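Long-range contacts in agmatinase (Deinococcus radiodurans, PDB 1WOH), which probably hydrolyses agmatine to putrescine and urea, as a manganese-dependent member of the arginase (ureohydrolase) family: residues Pro203-Val207 and Asp247-Gln253; Leu215-Gly221 and Ala260-Asn265. Residues are numbered along the deposited sequence.

Contact 1. Residues Pro203-Val207 and Asp247-Gln253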
ATOM      1  N   PRO A 203      27.851   9.719 -18.886  1.00 13.84           N
ATOM      2  CA  PRO A 203      27.541   9.132 -17.577  1.00 14.82           C
ATOM      3  C   PRO A 203      26.961  10.189 -16.640  1.00 15.72           C
ATOM      4  O   PRO A 203      27.239  11.376 -16.795  1.00 16.45           O
ATOM      5  CB  PRO A 203      28.899   8.635 -17.091  1.00 16.02           C
ATOM      6  CG  PRO A 203      29.664   8.399 -18.366  1.00 17.01           C
ATOM      7  CD  PRO A 203      29.284   9.583 -19.197  1.00 15.77           C
ATOM      8  N   MET A 204      26.154   9.758 -15.673  1.00 15.80           N
ATOM      9  CA  MET A 204      25.555  10.688 -14.716  1.00 17.71           C
ATOM     10  C   MET A 204      26.650  11.450 -13.965  1.00 18.60           C
ATOM     11  O   MET A 204      26.472  12.615 -13.615  1.00 17.57           O
ATOM     12  CB  MET A 204      24.679   9.924 -13.719  1.00 16.23           C
ATOM     13  CG  MET A 204      23.976  10.794 -12.692  1.00 14.12           C
ATOM     14  SD  MET A 204      22.829  11.975 -13.421  1.00 11.79           S
ATOM     15  CE  MET A 204      23.042  13.362 -12.309  1.00 13.93           C
ATOM     16  N   ASP A 205      27.780  10.790 -13.716  1.00 20.48           N
ATOM     17  CA  ASP A 205      28.885  11.437 -13.012  1.00 25.03           C
ATOM     18  C   ASP A 205      29.356  12.717 -13.709  1.00 24.32           C
ATOM     19  O   ASP A 205      29.800  13.657 -13.049  1.00 24.26           O
ATOM     20  CB  ASP A 205      30.072  10.480 -12.862  1.00 30.01           C
ATOM     21  CG  ASP A 205      29.819   9.395 -11.836  1.00 34.39           C
ATOM     22  OD1 ASP A 205      29.384   9.729 -10.713  1.00 37.69           O
ATOM     23  OD2 ASP A 205      30.064   8.211 -12.149  1.00 39.37           O
ATOM     24  N   ASP A 206      29.267  12.748 -15.036  1.00 23.96           N
ATOM     25  CA  ASP A 206      29.680  13.927 -15.794  1.00 24.63           C
ATOM     26  C   ASP A 206      28.669  15.044 -15.591  1.00 22.99           C
ATOM     27  O   ASP A 206      29.029  16.220 -15.514  1.00 23.01           O
ATOM     28  CB  ASP A 206      29.795  13.607 -17.286  1.00 26.14           C
ATOM     29  CG  ASP A 206      30.913  12.626 -17.589  1.00 29.95           C
ATOM     30  OD1 ASP A 206      31.711  12.325 -16.674  1.00 31.33           O
ATOM     31  OD2 ASP A 206      30.998  12.162 -18.746  1.00 31.75           O
ATOM     32  N   VAL A 207      27.395  14.671 -15.520  1.00 20.28           N
ATOM     33  CA  VAL A 207      26.334  15.645 -15.305  1.00 18.98           C
ATOM     34  C   VAL A 207      26.565  16.318 -13.958  1.00 20.01           C
ATOM     35  O   VAL A 207      26.438  17.536 -13.826  1.00 18.91           O
ATOM     36  CB  VAL A 207      24.949  14.963 -15.288  1.00 18.91           C
ATOM     37  CG1 VAL A 207      23.870  15.972 -14.958  1.00 18.72           C
ATOM     38  CG2 VAL A 207      24.671  14.328 -16.636  1.00 18.57           C
ATOM     39  N   ASP A 247      21.494   7.684  -7.352  1.00  9.54           N
ATOM     40  CA  ASP A 247      22.209   8.868  -7.815  1.00 11.47           C
ATOM     41  C   ASP A 247      21.936   9.229  -9.267  1.00 12.49           C
ATOM     42  O   ASP A 247      22.828   9.158 -10.110  1.00 13.89           O
ATOM     43  CB  ASP A 247      23.706   8.666  -7.607  1.00 10.71           C
ATOM     44  CG  ASP A 247      24.037   8.232  -6.194  1.00 15.35           C
ATOM     45  OD1 ASP A 247      23.735   9.000  -5.250  1.00 11.75           O
ATOM     46  OD2 ASP A 247      24.592   7.121  -6.033  1.00 13.64           O
ATOM     47  N   GLY A 248      20.699   9.625  -9.547  1.00 11.13           N
ATOM     48  CA  GLY A 248      20.327   9.992 -10.897  1.00 10.37           C
ATOM     49  C   GLY A 248      20.047  11.476 -11.041  1.00 10.13           C
ATOM     50  O   GLY A 248      20.407  12.284 -10.178  1.00  9.31           O
ATOM     51  N   LEU A 249      19.397  11.826 -12.144  1.00  8.59           N
ATOM     52  CA  LEU A 249      19.050  13.205 -12.454  1.00  8.61           C
ATOM     53  C   LEU A 249      17.969  13.754 -11.547  1.00  9.56           C
ATOM     54  O   LEU A 249      17.017  13.056 -11.227  1.00  8.13           O
ATOM     55  CB  LEU A 249      18.502  13.303 -13.876  1.00  7.64           C
ATOM     56  CG  LEU A 249      19.381  12.894 -15.047  1.00  9.50           C
ATOM     57  CD1 LEU A 249      18.530  12.789 -16.290  1.00 10.44           C
ATOM     58  CD2 LEU A 249      20.496  13.923 -15.235  1.00 11.17           C
ATOM     59  N   THR A 250      18.108  15.008 -11.131  1.00 10.24           N
ATOM     60  CA  THR A 250      17.033  15.616 -10.357  1.00 10.55           C
ATOM     61  C   THR A 250      16.090  16.039 -11.477  1.00 10.19           C
ATOM     62  O   THR A 250      16.471  16.015 -12.663  1.00  9.75           O
ATOM     63  CB  THR A 250      17.476  16.897  -9.618  1.00 11.10           C
ATOM     64  OG1 THR A 250      17.933  17.851 -10.580  1.00 11.05           O
ATOM     65  CG2 THR A 250      18.588  16.601  -8.630  1.00 14.30           C
ATOM     66  N   TYR A 251      14.869  16.421 -11.129  1.00 10.73           N
ATOM     67  CA  TYR A 251      13.919  16.861 -12.143  1.00 11.33           C
ATOM     68  C   TYR A 251      14.530  18.062 -12.875  1.00 11.53           C
ATOM     69  O   TYR A 251      14.487  18.146 -14.100  1.00 11.33           O
ATOM     70  CB  TYR A 251      12.590  17.270 -11.488  1.00 10.08           C
ATOM     71  CG  TYR A 251      11.555  17.821 -12.458  1.00 10.37           C
ATOM     72  CD1 TYR A 251      10.496  17.031 -12.903  1.00 12.00           C
ATOM     73  CD2 TYR A 251      11.642  19.136 -12.937  1.00 12.52           C
ATOM     74  CE1 TYR A 251       9.548  17.532 -13.806  1.00 11.29           C
ATOM     75  CE2 TYR A 251      10.704  19.648 -13.837  1.00 13.08           C
ATOM     76  CZ  TYR A 251       9.660  18.841 -14.267  1.00 13.57           C
ATOM     77  OH  TYR A 251       8.731  19.331 -15.162  1.00 13.61           O
ATOM     78  N   ALA A 252      15.116  18.983 -12.111  1.00 10.79           N
ATOM     79  CA  ALA A 252      15.716  20.184 -12.692  1.00 11.02           C
ATOM     80  C   ALA A 252      16.826  19.891 -13.704  1.00 10.11           C
ATOM     81  O   ALA A 252      16.905  20.524 -14.752  1.00 11.90           O
ATOM     82  CB  ALA A 252      16.246  21.089 -11.579  1.00 11.13           C
ATOM     83  N   GLN A 253      17.688  18.932 -13.397  1.00 10.17           N
ATOM     84  CA  GLN A 253      18.777  18.600 -14.313  1.00 11.59           C
ATOM     85  C   GLN A 253      18.250  17.994 -15.609  1.00 10.95           C
ATOM     86  O   GLN A 253      18.684  18.364 -16.706  1.00 12.02           O
ATOM     87  CB  GLN A 253      19.739  17.623 -13.651  1.00 10.87           C
ATOM     88  CG  GLN A 253      20.459  18.185 -12.453  1.00 11.86           C
ATOM     89  CD  GLN A 253      21.280  17.126 -11.766  1.00 16.31           C
ATOM     90  OE1 GLN A 253      20.791  16.025 -11.516  1.00 15.15           O
ATOM     91  NE2 GLN A 253      22.537  17.448 -11.452  1.00 18.33           N
TER
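One side chain can carry most of a junction that has no hydrogen bond across it, and Met204 does so here. First residue of helix 204-209, it gives up 86 Å² to segment 247-253, the most of any residue here. Its chain runs along the loop backbone: CG lies 3.3 Å from Asp247 O, CE 3.6 Å from Gly248 O, and SD 3.5 Å from CD2 of Leu249, so methionine meets both carbonyl oxygens and an apolar branch. One turn on, Val207 comes second with 38 Å², its CG1 lying 4.0 Å from Leu249 CD2 and 4.0 Å from Gln253 NE2. Leu249 CD2 thus touches both Met204 and Val207, and the leucine side chain is about 8 Å from that of Asp143, which binds manganese in this protein, although none is bound to this chain here. In this arginase-type α/β fold, helix 204-209 follows strand 200-203, and the loop leads into helix 251-264, whose start is a capping box: Gln253 N donates to Thr250 OG1 (3.0 Å) and Thr250 N to Gln253 OE1 (2.9 Å). The second bond holds the Gln253 amide back over the loop, where OE1 sits 3.6 Å from Met204 CE. At the start of the segment, the Asp247 carboxylate looks outward to the assembly, its OD1 accepting a hydrogen bond from Ala252 N of a neighbouring subunit.

Contact 2. Residues Leu215-Gly221 and Ala260-Asn265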
ATOM      1  N   LEU A 215      25.766  20.056 -21.448  1.00 17.85           N
ATOM      2  CA  LEU A 215      24.883  20.754 -22.378  1.00 19.09           C
ATOM      3  C   LEU A 215      25.652  21.109 -23.649  1.00 19.03           C
ATOM      4  O   LEU A 215      25.078  21.159 -24.736  1.00 19.76           O
ATOM      5  CB  LEU A 215      24.315  22.033 -21.743  1.00 19.17           C
ATOM      6  CG  LEU A 215      23.565  21.891 -20.415  1.00 20.70           C
ATOM      7  CD1 LEU A 215      23.011  23.248 -19.995  1.00 21.73           C
ATOM      8  CD2 LEU A 215      22.436  20.881 -20.559  1.00 19.98           C
ATOM      9  N   ALA A 216      26.954  21.341 -23.511  1.00 20.27           N
ATOM     10  CA  ALA A 216      27.790  21.688 -24.659  1.00 22.26           C
ATOM     11  C   ALA A 216      27.992  20.501 -25.598  1.00 21.84           C
ATOM     12  O   ALA A 216      28.408  20.674 -26.745  1.00 22.35           O
ATOM     13  CB  ALA A 216      29.139  22.212 -24.185  1.00 21.38           C
ATOM     14  N   GLN A 217      27.696  19.297 -25.114  1.00 20.15           N
ATOM     15  CA  GLN A 217      27.847  18.100 -25.930  1.00 20.51           C
ATOM     16  C   GLN A 217      26.567  17.747 -26.683  1.00 19.81           C
ATOM     17  O   GLN A 217      26.583  16.892 -27.564  1.00 19.35           O
ATOM     18  CB  GLN A 217      28.258  16.906 -25.068  1.00 20.78           C
ATOM     19  CG  GLN A 217      29.569  17.079 -24.326  1.00 23.32           C
ATOM     20  CD  GLN A 217      29.950  15.830 -23.556  1.00 24.43           C
ATOM     21  OE1 GLN A 217      30.169  14.770 -24.142  1.00 25.29           O
ATOM     22  NE2 GLN A 217      30.028  15.946 -22.236  1.00 23.60           N
ATOM     23  N   LEU A 218      25.460  18.398 -26.338  1.00 18.28           N
ATOM     24  CA  LEU A 218      24.189  18.123 -27.002  1.00 17.55           C
ATOM     25  C   LEU A 218      24.195  18.577 -28.462  1.00 17.63           C
ATOM     26  O   LEU A 218      24.950  19.472 -28.842  1.00 18.26           O
ATOM     27  CB  LEU A 218      23.042  18.800 -26.251  1.00 17.97           C
ATOM     28  CG  LEU A 218      22.833  18.328 -24.810  1.00 17.09           C
ATOM     29  CD1 LEU A 218      21.721  19.146 -24.178  1.00 17.92           C
ATOM     30  CD2 LEU A 218      22.483  16.848 -24.789  1.00 18.35           C
ATOM     31  N   PRO A 219      23.354  17.956 -29.303  1.00 18.09           N
ATOM     32  CA  PRO A 219      23.269  18.297 -30.726  1.00 20.36           C
ATOM     33  C   PRO A 219      22.793  19.725 -30.998  1.00 22.24           C
ATOM     34  O   PRO A 219      22.137  20.345 -30.160  1.00 20.91           O
ATOM     35  CB  PRO A 219      22.305  17.246 -31.274  1.00 21.70           C
ATOM     36  CG  PRO A 219      21.429  16.940 -30.097  1.00 19.66           C
ATOM     37  CD  PRO A 219      22.419  16.867 -28.968  1.00 19.36           C
ATOM     38  N   ARG A 220      23.134  20.239 -32.175  1.00 24.16           N
ATOM     39  CA  ARG A 220      22.739  21.586 -32.564  1.00 28.04           C
ATOM     40  C   ARG A 220      22.305  21.636 -34.025  1.00 26.54           C
ATOM     41  O   ARG A 220      23.002  21.127 -34.902  1.00 26.52           O
ATOM     42  CB  ARG A 220      23.898  22.558 -32.331  1.00 33.18           C
ATOM     43  CG  ARG A 220      24.278  22.700 -30.874  1.00 43.21           C
ATOM     44  CD  ARG A 220      25.457  23.637 -30.684  1.00 54.04           C
ATOM     45  NE  ARG A 220      25.706  23.907 -29.269  1.00 63.89           N
ATOM     46  CZ  ARG A 220      26.025  22.980 -28.369  1.00 68.10           C
ATOM     47  NH1 ARG A 220      26.140  21.711 -28.730  1.00 70.44           N
ATOM     48  NH2 ARG A 220      26.229  23.324 -27.105  1.00 70.72           N
ATOM     49  N   GLY A 221      21.146  22.245 -34.270  1.00 24.75           N
ATOM     50  CA  GLY A 221      20.625  22.372 -35.621  1.00 24.77           C
ATOM     51  C   GLY A 221      20.228  21.054 -36.257  1.00 25.31           C
ATOM     52  O   GLY A 221      20.139  20.949 -37.483  1.00 25.56           O
ATOM     53  N   ALA A 260      17.665  22.693 -23.126  1.00 13.67           N
ATOM     54  CA  ALA A 260      18.813  23.097 -23.932  1.00 14.58           C
ATOM     55  C   ALA A 260      18.713  22.523 -25.337  1.00 15.48           C
ATOM     56  O   ALA A 260      18.936  23.224 -26.331  1.00 15.15           O
ATOM     57  CB  ALA A 260      20.102  22.640 -23.267  1.00 13.89           C
ATOM     58  N   ALA A 261      18.374  21.242 -25.423  1.00 14.39           N
ATOM     59  CA  ALA A 261      18.254  20.591 -26.718  1.00 13.89           C
ATOM     60  C   ALA A 261      17.090  21.169 -27.522  1.00 13.82           C
ATOM     61  O   ALA A 261      17.201  21.349 -28.731  1.00 15.82           O
ATOM     62  CB  ALA A 261      18.075  19.084 -26.531  1.00 14.48           C
ATOM     63  N   ALA A 262      15.983  21.472 -26.849  1.00 13.38           N
ATOM     64  CA  ALA A 262      14.796  22.006 -27.512  1.00 13.33           C
ATOM     65  C   ALA A 262      15.020  23.402 -28.093  1.00 17.45           C
ATOM     66  O   ALA A 262      14.382  23.787 -29.075  1.00 16.10           O
ATOM     67  CB  ALA A 262      13.629  22.045 -26.527  1.00 15.72           C
ATOM     68  N   ALA A 263      15.935  24.150 -27.485  1.00 17.90           N
ATOM     69  CA  ALA A 263      16.223  25.511 -27.919  1.00 19.48           C
ATOM     70  C   ALA A 263      17.133  25.610 -29.135  1.00 19.96           C
ATOM     71  O   ALA A 263      17.137  26.630 -29.820  1.00 21.12           O
ATOM     72  CB  ALA A 263      16.837  26.294 -26.765  1.00 18.43           C
ATOM     73  N   ASN A 264      17.896  24.556 -29.408  1.00 19.29           N
ATOM     74  CA  ASN A 264      18.846  24.579 -30.520  1.00 21.63           C
ATOM     75  C   ASN A 264      18.627  23.519 -31.592  1.00 20.10           C
ATOM     76  O   ASN A 264      19.499  23.313 -32.430  1.00 18.21           O
ATOM     77  CB  ASN A 264      20.267  24.425 -29.972  1.00 27.46           C
ATOM     78  CG  ASN A 264      20.621  25.498 -28.967  1.00 32.87           C
ATOM     79  OD1 ASN A 264      20.714  26.677 -29.310  1.00 36.87           O
ATOM     80  ND2 ASN A 264      20.815  25.098 -27.714  1.00 36.44           N
ATOM     81  N   ASN A 265      17.478  22.854 -31.573  1.00 17.22           N
ATOM     82  CA  ASN A 265      17.219  21.806 -32.553  1.00 18.36           C
ATOM     83  C   ASN A 265      15.771  21.769 -32.996  1.00 18.13           C
ATOM     84  O   ASN A 265      14.915  22.437 -32.425  1.00 19.32           O
ATOM     85  CB  ASN A 265      17.578  20.438 -31.960  1.00 16.64           C
ATOM     86  CG  ASN A 265      19.053  20.298 -31.650  1.00 15.31           C
ATOM     87  OD1 ASN A 265      19.864  20.006 -32.534  1.00 14.84           O
ATOM     88  ND2 ASN A 265      19.414  20.510 -30.390  1.00 12.39           N
TER
HETATM   89  O   HOH W   1      21.467  21.595 -27.718  1.00 24.33           O
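Contact 2 is a mixed apolar and polar junction between the loop 215-221, which leads from helix 211-215 into strand 223-229, and the C-terminal part of helix 251-264, just before strand 266-273. The two strands that follow are neighbours in the parallel sheet, so the contact pairs their entrances. At one end the packing is apolar. A type I turn from Leu215 to Leu218 brings both leucines to the helix: Leu215 CD2 and Leu218 CD1 each lie 4.0 Å from Ala260 CB, and Leu218 CD1 is 4.3 Å from Ala261 CB. The small alanine side chains allow close approach, and Ile257, a turn earlier on the helix, also touches both leucines. Toward the strands, polar groups take over. Asn265, with 60 Å² covered, donates from ND2 to Pro219 O at 2.7 Å and to Ala261 O at 2.9 Å. Gly221 N then donates to Asn264 O at 2.7 Å, a backbone bond next to the closest approach of the two segments, where Gly221 CA is 4.6 Å from Asn265 CA. A water gives a hydrogen to Pro219 O at 2.8 Å and reaches Ala260 O in a weak bond of 3.3 Å. The chemistry implies that one asparagine side chain can serve main-chain groups on both sides of the junction: its ND2 bridges the loop and the helix, and its OD1 takes the amide of Gln222 just beyond the loop, while Gly221 N is met by the backbone oxygen of Asn264.

The two contacts illustrate how one helix can be packed at both ends. Contact 1 involves the start of helix 251-264 and contact 2 its last turn and the residue after it; their centres are 17 Å apart and their nearest atoms about 5 Å, without touching. Along the chain the segments alternate: 203-207, 215-221, 247-253, 260-265. The helix thus lies beside pieces that come one after the other from the end of strand 200-203 onward, with helix 211-215 between them, ending at Leu215. Contact 1 sits near manganese-binding residues and shares in a bond to a neighbouring subunit; contact 2, away from the annotated sites, joins parts leading into the parallel sheet.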